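Local coordinates for Kid toxin protein (Escherichia coli, PDB 1M1F), which acts as the toxin of a plasmid-borne type II toxin-antitoxin system, probably as an endoribonuclease, killing daughter cells that lose the plasmid, at the interface of chains A and B. Residues are numbered along the deposited sequence; one frame, centred on the assembly and turned at random. Chains: chain A/B, Kid toxin protein.

Contact 1: the interface of chains A and B. Residues chain A 3, 28-30, 33, 41; chain B 57, 75, 77, 108-109.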
loop_
_atom_site.group_PDB
_atom_site.type_symbol
_atom_site.label_atom_id
_atom_site.label_comp_id
_atom_site.label_asym_id
_atom_site.label_seq_id
_atom_site.Cartn_x
_atom_site.Cartn_y
_atom_site.Cartn_z
ATOM N N ARG A 3 -8.923 -1.239 12.096
ATOM C CA ARG A 3 -7.639 -1.880 11.950
ATOM C C ARG A 3 -7.754 -3.257 12.598
ATOM O O ARG A 3 -8.351 -3.405 13.671
ATOM C CB ARG A 3 -6.584 -1.080 12.698
ATOM C CG ARG A 3 -5.282 -1.822 12.892
ATOM C CD ARG A 3 -4.256 -1.017 13.657
ATOM N NE ARG A 3 -3.712 0.041 12.818
ATOM C CZ ARG A 3 -3.223 1.179 13.268
ATOM N NH1 ARG A 3 -3.187 1.415 14.570
ATOM N NH2 ARG A 3 -2.769 2.084 12.411
ATOM N N VAL A 28 -5.077 -2.342 7.710
ATOM C CA VAL A 28 -3.936 -1.708 8.372
ATOM C C VAL A 28 -4.272 -0.367 9.022
ATOM O O VAL A 28 -3.746 -0.035 10.080
ATOM C CB VAL A 28 -2.808 -1.469 7.323
ATOM C CG1 VAL A 28 -1.648 -0.650 7.884
ATOM C CG2 VAL A 28 -2.312 -2.800 6.778
ATOM N N THR A 29 -5.126 0.413 8.369
ATOM C CA THR A 29 -5.433 1.763 8.821
ATOM C C THR A 29 -6.536 1.779 9.869
ATOM O O THR A 29 -7.383 0.888 9.896
ATOM C CB THR A 29 -5.833 2.627 7.610
ATOM O OG1 THR A 29 -6.542 1.819 6.657
ATOM C CG2 THR A 29 -4.608 3.120 6.849
ATOM N N PRO A 30 -6.544 2.804 10.720
ATOM C CA PRO A 30 -7.551 2.892 11.787
ATOM C C PRO A 30 -8.913 3.343 11.307
ATOM O O PRO A 30 -9.069 3.892 10.221
ATOM C CB PRO A 30 -6.995 3.949 12.735
ATOM C CG PRO A 30 -5.976 4.691 11.986
ATOM C CD PRO A 30 -5.601 3.933 10.749
ATOM N N PHE A 33 -9.515 6.991 9.804
ATOM C CA PHE A 33 -8.964 7.053 8.459
ATOM C C PHE A 33 -9.875 6.341 7.466
ATOM O O PHE A 33 -10.200 6.863 6.412
ATOM C CB PHE A 33 -7.575 6.416 8.491
ATOM C CG PHE A 33 -6.868 6.342 7.150
ATOM C CD1 PHE A 33 -7.263 5.445 6.171
ATOM C CD2 PHE A 33 -5.761 7.139 6.910
ATOM C CE1 PHE A 33 -6.578 5.369 4.976
ATOM C CE2 PHE A 33 -5.079 7.070 5.714
ATOM C CZ PHE A 33 -5.486 6.197 4.747
ATOM N N VAL A 41 -6.157 1.007 3.754
ATOM C CA VAL A 41 -4.968 0.305 3.321
ATOM C C VAL A 41 -5.039 -1.102 3.925
ATOM O O VAL A 41 -5.311 -1.265 5.118
ATOM C CB VAL A 41 -3.668 1.019 3.770
ATOM C CG1 VAL A 41 -2.462 0.235 3.290
ATOM C CG2 VAL A 41 -3.642 2.442 3.243
ATOM N N PHE B 57 -2.406 14.356 4.510
ATOM C CA PHE B 57 -1.573 13.356 3.850
ATOM C C PHE B 57 -1.058 13.795 2.481
ATOM O O PHE B 57 -0.291 13.060 1.857
ATOM C CB PHE B 57 -2.368 12.062 3.665
ATOM C CG PHE B 57 -2.492 11.222 4.907
ATOM C CD1 PHE B 57 -1.439 10.426 5.322
ATOM C CD2 PHE B 57 -3.678 11.186 5.624
ATOM C CE1 PHE B 57 -1.558 9.619 6.446
ATOM C CE2 PHE B 57 -3.797 10.376 6.742
ATOM C CZ PHE B 57 -2.733 9.601 7.151
ATOM N N ASP B 75 -1.545 8.965 1.727
ATOM C CA ASP B 75 -2.568 8.093 2.288
ATOM C C ASP B 75 -2.971 6.965 1.339
ATOM O O ASP B 75 -3.788 6.118 1.714
ATOM C CB ASP B 75 -3.814 8.890 2.731
ATOM C CG ASP B 75 -4.359 9.831 1.677
ATOM O OD1 ASP B 75 -3.680 10.137 0.686
ATOM O OD2 ASP B 75 -5.494 10.360 1.811
ATOM N N PRO B 77 -0.962 4.346 -0.558
ATOM C CA PRO B 77 0.075 3.447 -1.063
ATOM C C PRO B 77 -0.527 2.267 -1.826
ATOM O O PRO B 77 -1.624 1.784 -1.521
ATOM C CB PRO B 77 0.752 2.957 0.210
ATOM C CG PRO B 77 -0.340 3.019 1.233
ATOM C CD PRO B 77 -1.042 4.311 0.915
ATOM N N ILE B 108 0.030 5.999 8.939
ATOM C CA ILE B 108 -1.014 5.006 8.742
ATOM C C ILE B 108 -0.809 3.819 9.686
ATOM O O ILE B 108 -1.726 3.023 9.875
ATOM C CB ILE B 108 -1.126 4.509 7.262
ATOM C CG1 ILE B 108 0.040 3.616 6.837
ATOM C CG2 ILE B 108 -1.306 5.663 6.296
ATOM C CD1 ILE B 108 -0.243 2.815 5.537
ATOM N N LEU B 109 0.392 3.700 10.254
ATOM C CA LEU B 109 0.756 2.597 11.154
ATOM C C LEU B 109 0.636 2.954 12.627
ATOM O O LEU B 109 0.878 2.112 13.502
ATOM C CB LEU B 109 2.197 2.146 10.899
ATOM C CG LEU B 109 2.555 1.846 9.443
ATOM C CD1 LEU B 109 4.034 1.496 9.354
ATOM C CD2 LEU B 109 1.709 0.726 8.859
#
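B:Ile108, in the 3-10 turn 107-109 near the C-terminus, lies against the A:Val28-A:Pro30 segment that leads from strand 22-27 of the partner into helix 31-37, its carbonyl directed at A:Arg3. That carbonyl oxygen, B:Ile108 O, takes a weak hydrogen bond from the guanidinium nitrogen A:Arg3 NH2 at 2.9 Å, meeting the guanidinium at its edge and in its plane. Its own subunit orients the arginine: the side chain bends at chi3 (-74°), and A:Arg3 NE gives a nearly straight bond of 2.7 Å to A:Val28 O, which also lies in the guanidinium plane and so helps to fix its rotation. The B:Ile108 side chain spreads over apolar groups. Its CB meets the methyl A:Thr29 CG2 at 3.8 Å, its CG2 lies near A:Phe33 CE2, above the ring plane and beyond the rim, and its CD1 reaches both methyls of A:Val41. A:Thr29 OG1 is turned away to accept a 3.0 Å bond from A:Val41 N, which ties the two chain A segments together. With CG anti to the backbone N (chi1 178°), A:Phe33 extends toward chain B and sets its CD2-CE2 edge over the CE2-CZ rim of one face of B:Phe57, the planes 84° apart and the centroids 5.5 Å apart. The tip of the same ring, A:Phe33 CZ, comes 3.5 Å from B:Asp75 O, while CE2 packs on the B:Asp75 methylene. A:Val41 CG2 touches B:Pro77 CG at 3.9 Å, and A:Val28 CG1 lies alongside B:Leu109 CD2. This largely apolar patch, repeated by two-fold symmetry, seats the C-terminal end of each subunit on its partner and helps to hold the toxin homodimer together.

Contact 2: the interface of chains A and B. Residues chain A 15-18, 76; chain B 38-39, 79-81, 84.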
loop_
_atom_site.group_PDB
_atom_site.type_symbol
_atom_site.label_atom_id
_atom_site.label_comp_id
_atom_site.label_asym_id
_atom_site.label_seq_id
_atom_site.Cartn_x
_atom_site.Cartn_y
_atom_site.Cartn_z
ATOM N N ALA A 15 -2.024 -6.810 -12.656
ATOM C CA ALA A 15 -0.991 -6.931 -13.674
ATOM C C ALA A 15 0.227 -7.661 -13.138
ATOM O O ALA A 15 0.568 -7.540 -11.967
ATOM C CB ALA A 15 -0.578 -5.555 -14.153
ATOM N N GLY A 16 0.878 -8.424 -14.006
ATOM C CA GLY A 16 2.141 -9.043 -13.681
ATOM C C GLY A 16 2.140 -9.867 -12.415
ATOM O O GLY A 16 1.262 -10.705 -12.200
ATOM N N HIS A 17 3.128 -9.609 -11.561
ATOM C CA HIS A 17 3.324 -10.371 -10.327
ATOM C C HIS A 17 2.394 -9.942 -9.182
ATOM O O HIS A 17 2.476 -10.495 -8.088
ATOM C CB HIS A 17 4.767 -10.218 -9.812
ATOM C CG HIS A 17 5.832 -10.741 -10.732
ATOM N ND1 HIS A 17 6.506 -9.935 -11.625
ATOM C CD2 HIS A 17 6.393 -11.970 -10.839
ATOM C CE1 HIS A 17 7.411 -10.652 -12.267
ATOM N NE2 HIS A 17 7.361 -11.890 -11.813
ATOM N N GLU A 18 1.526 -8.961 -9.410
ATOM C CA GLU A 18 0.639 -8.468 -8.356
ATOM C C GLU A 18 -0.245 -9.575 -7.794
ATOM O O GLU A 18 -0.705 -10.442 -8.526
ATOM C CB GLU A 18 -0.226 -7.326 -8.894
ATOM C CG GLU A 18 0.574 -6.055 -9.166
ATOM C CD GLU A 18 -0.099 -5.081 -10.116
ATOM O OE1 GLU A 18 -1.317 -5.200 -10.385
ATOM O OE2 GLU A 18 0.606 -4.175 -10.608
ATOM N N GLN A 76 2.961 -6.378 0.592
ATOM C CA GLN A 76 2.079 -5.972 -0.504
ATOM C C GLN A 76 0.893 -5.122 -0.060
ATOM O O GLN A 76 -0.262 -5.446 -0.355
ATOM C CB GLN A 76 1.577 -7.191 -1.301
ATOM C CG GLN A 76 2.689 -7.967 -2.035
ATOM C CD GLN A 76 2.226 -8.788 -3.281
ATOM O OE1 GLN A 76 2.645 -9.942 -3.434
ATOM N NE2 GLN A 76 1.441 -8.176 -4.186
ATOM N N ARG B 38 10.008 -7.286 -7.266
ATOM C CA ARG B 38 9.501 -6.784 -8.545
ATOM C C ARG B 38 8.183 -6.049 -8.336
ATOM O O ARG B 38 7.432 -5.835 -9.291
ATOM C CB ARG B 38 9.301 -7.918 -9.542
ATOM N N LEU B 39 7.905 -5.660 -7.091
ATOM C CA LEU B 39 6.624 -5.083 -6.713
ATOM C C LEU B 39 6.828 -3.912 -5.764
ATOM O O LEU B 39 6.549 -4.010 -4.568
ATOM C CB LEU B 39 5.741 -6.142 -6.058
ATOM C CG LEU B 39 5.219 -7.249 -6.975
ATOM C CD1 LEU B 39 4.557 -8.346 -6.157
ATOM C CD2 LEU B 39 4.241 -6.705 -8.013
ATOM N N THR B 79 0.972 -1.414 -4.035
ATOM C CA THR B 79 2.034 -2.283 -4.505
ATOM C C THR B 79 1.754 -2.637 -5.946
ATOM O O THR B 79 0.727 -3.247 -6.227
ATOM C CB THR B 79 2.034 -3.541 -3.646
ATOM O OG1 THR B 79 2.381 -3.204 -2.293
ATOM C CG2 THR B 79 3.097 -4.489 -4.119
ATOM N N ILE B 80 2.665 -2.295 -6.851
ATOM C CA ILE B 80 2.420 -2.523 -8.277
ATOM C C ILE B 80 3.615 -3.153 -8.954
ATOM O O ILE B 80 4.756 -2.998 -8.514
ATOM C CB ILE B 80 2.048 -1.206 -9.030
ATOM C CG1 ILE B 80 3.161 -0.160 -8.929
ATOM C CG2 ILE B 80 0.734 -0.661 -8.519
ATOM C CD1 ILE B 80 2.969 1.028 -9.891
ATOM N N ASP B 81 3.333 -3.864 -10.046
ATOM C CA ASP B 81 4.373 -4.420 -10.888
ATOM C C ASP B 81 4.696 -3.354 -11.930
ATOM O O ASP B 81 4.072 -3.274 -12.997
ATOM C CB ASP B 81 3.914 -5.711 -11.549
ATOM C CG ASP B 81 5.043 -6.447 -12.225
ATOM O OD1 ASP B 81 5.997 -5.793 -12.723
ATOM O OD2 ASP B 81 5.021 -7.694 -12.295
ATOM N N ALA B 84 5.737 -4.756 -15.474
ATOM C CA ALA B 84 4.637 -5.312 -16.244
ATOM C C ALA B 84 3.701 -4.228 -16.773
ATOM O O ALA B 84 3.112 -4.377 -17.842
ATOM C CB ALA B 84 3.866 -6.321 -15.421
#
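In B:Asp81, CG stands anti to the backbone N (chi1 -169°), which sends the carboxylate toward the loop at A:Gly16-A:His17, while in A:His17 CG lies beside its own backbone N (chi1 -62°), bringing ring and amide to one acceptor. That acceptor, B:Asp81 OD2, is gripped by two donors. A:His17 N gives a nearly straight bond of 2.8 Å to the anti lone pair of B:Asp81 OD2. The imidazole nitrogen A:His17 ND1, also 2.8 Å from B:Asp81 OD2, arrives on the syn side, tilted out of the carboxylate plane, with a more bent bond. The carboxylate carbon B:Asp81 CG lies at the edge of the imidazole and in its plane, the two planes 22° apart. On its own chain, B:Asp81 OD1 is met from above the carboxylate plane by B:Ala84 N, three residues further along the chain, a second-shell bond that helps to fix the acid's rotation. A return bond runs from B:Asp81 N to the anti lone pair of A:Glu18 OE2, also 2.8 Å long and nearly straight. A:Ala15 N holds the other carboxylate oxygen, A:Glu18 OE1, at 2.9 Å from above its plane, steadying the glutamate from within its loop. B:Leu39 packs beside the polar groups: its CD2 touches A:Glu18 CG and A:His17 CB, and its CD1 packs on the terminal amide of A:Gln76. These bonds and packing join the 15-18 loop to the partner subunit in the homodimer. At the far end, B:Thr79 crosses A:Gln76 at about a right angle, with its hydroxyl B:Thr79 OG1 3.3 Å from the carbonyl carbon A:Gln76 C.

About 20 Å separates the C-alpha centres of contact 1 and contact 2, two patches of one symmetric dimer interface. They share no residue, but B:Asp75 and B:Pro77 (contact 1) and B:Thr79 to B:Asp81 (contact 2) lie on one stretch of chain B, while the same stretch of chain A supplies A:Gln76 to contact 2. A:Val41 of contact 1 begins strand 41-46, and B:Arg38 and B:Leu39 of contact 2 come just before that strand in the other copy. The 75-81 stretch therefore takes part in both patches; with their symmetry twins, they would together fix the relative orientation of the two subunits.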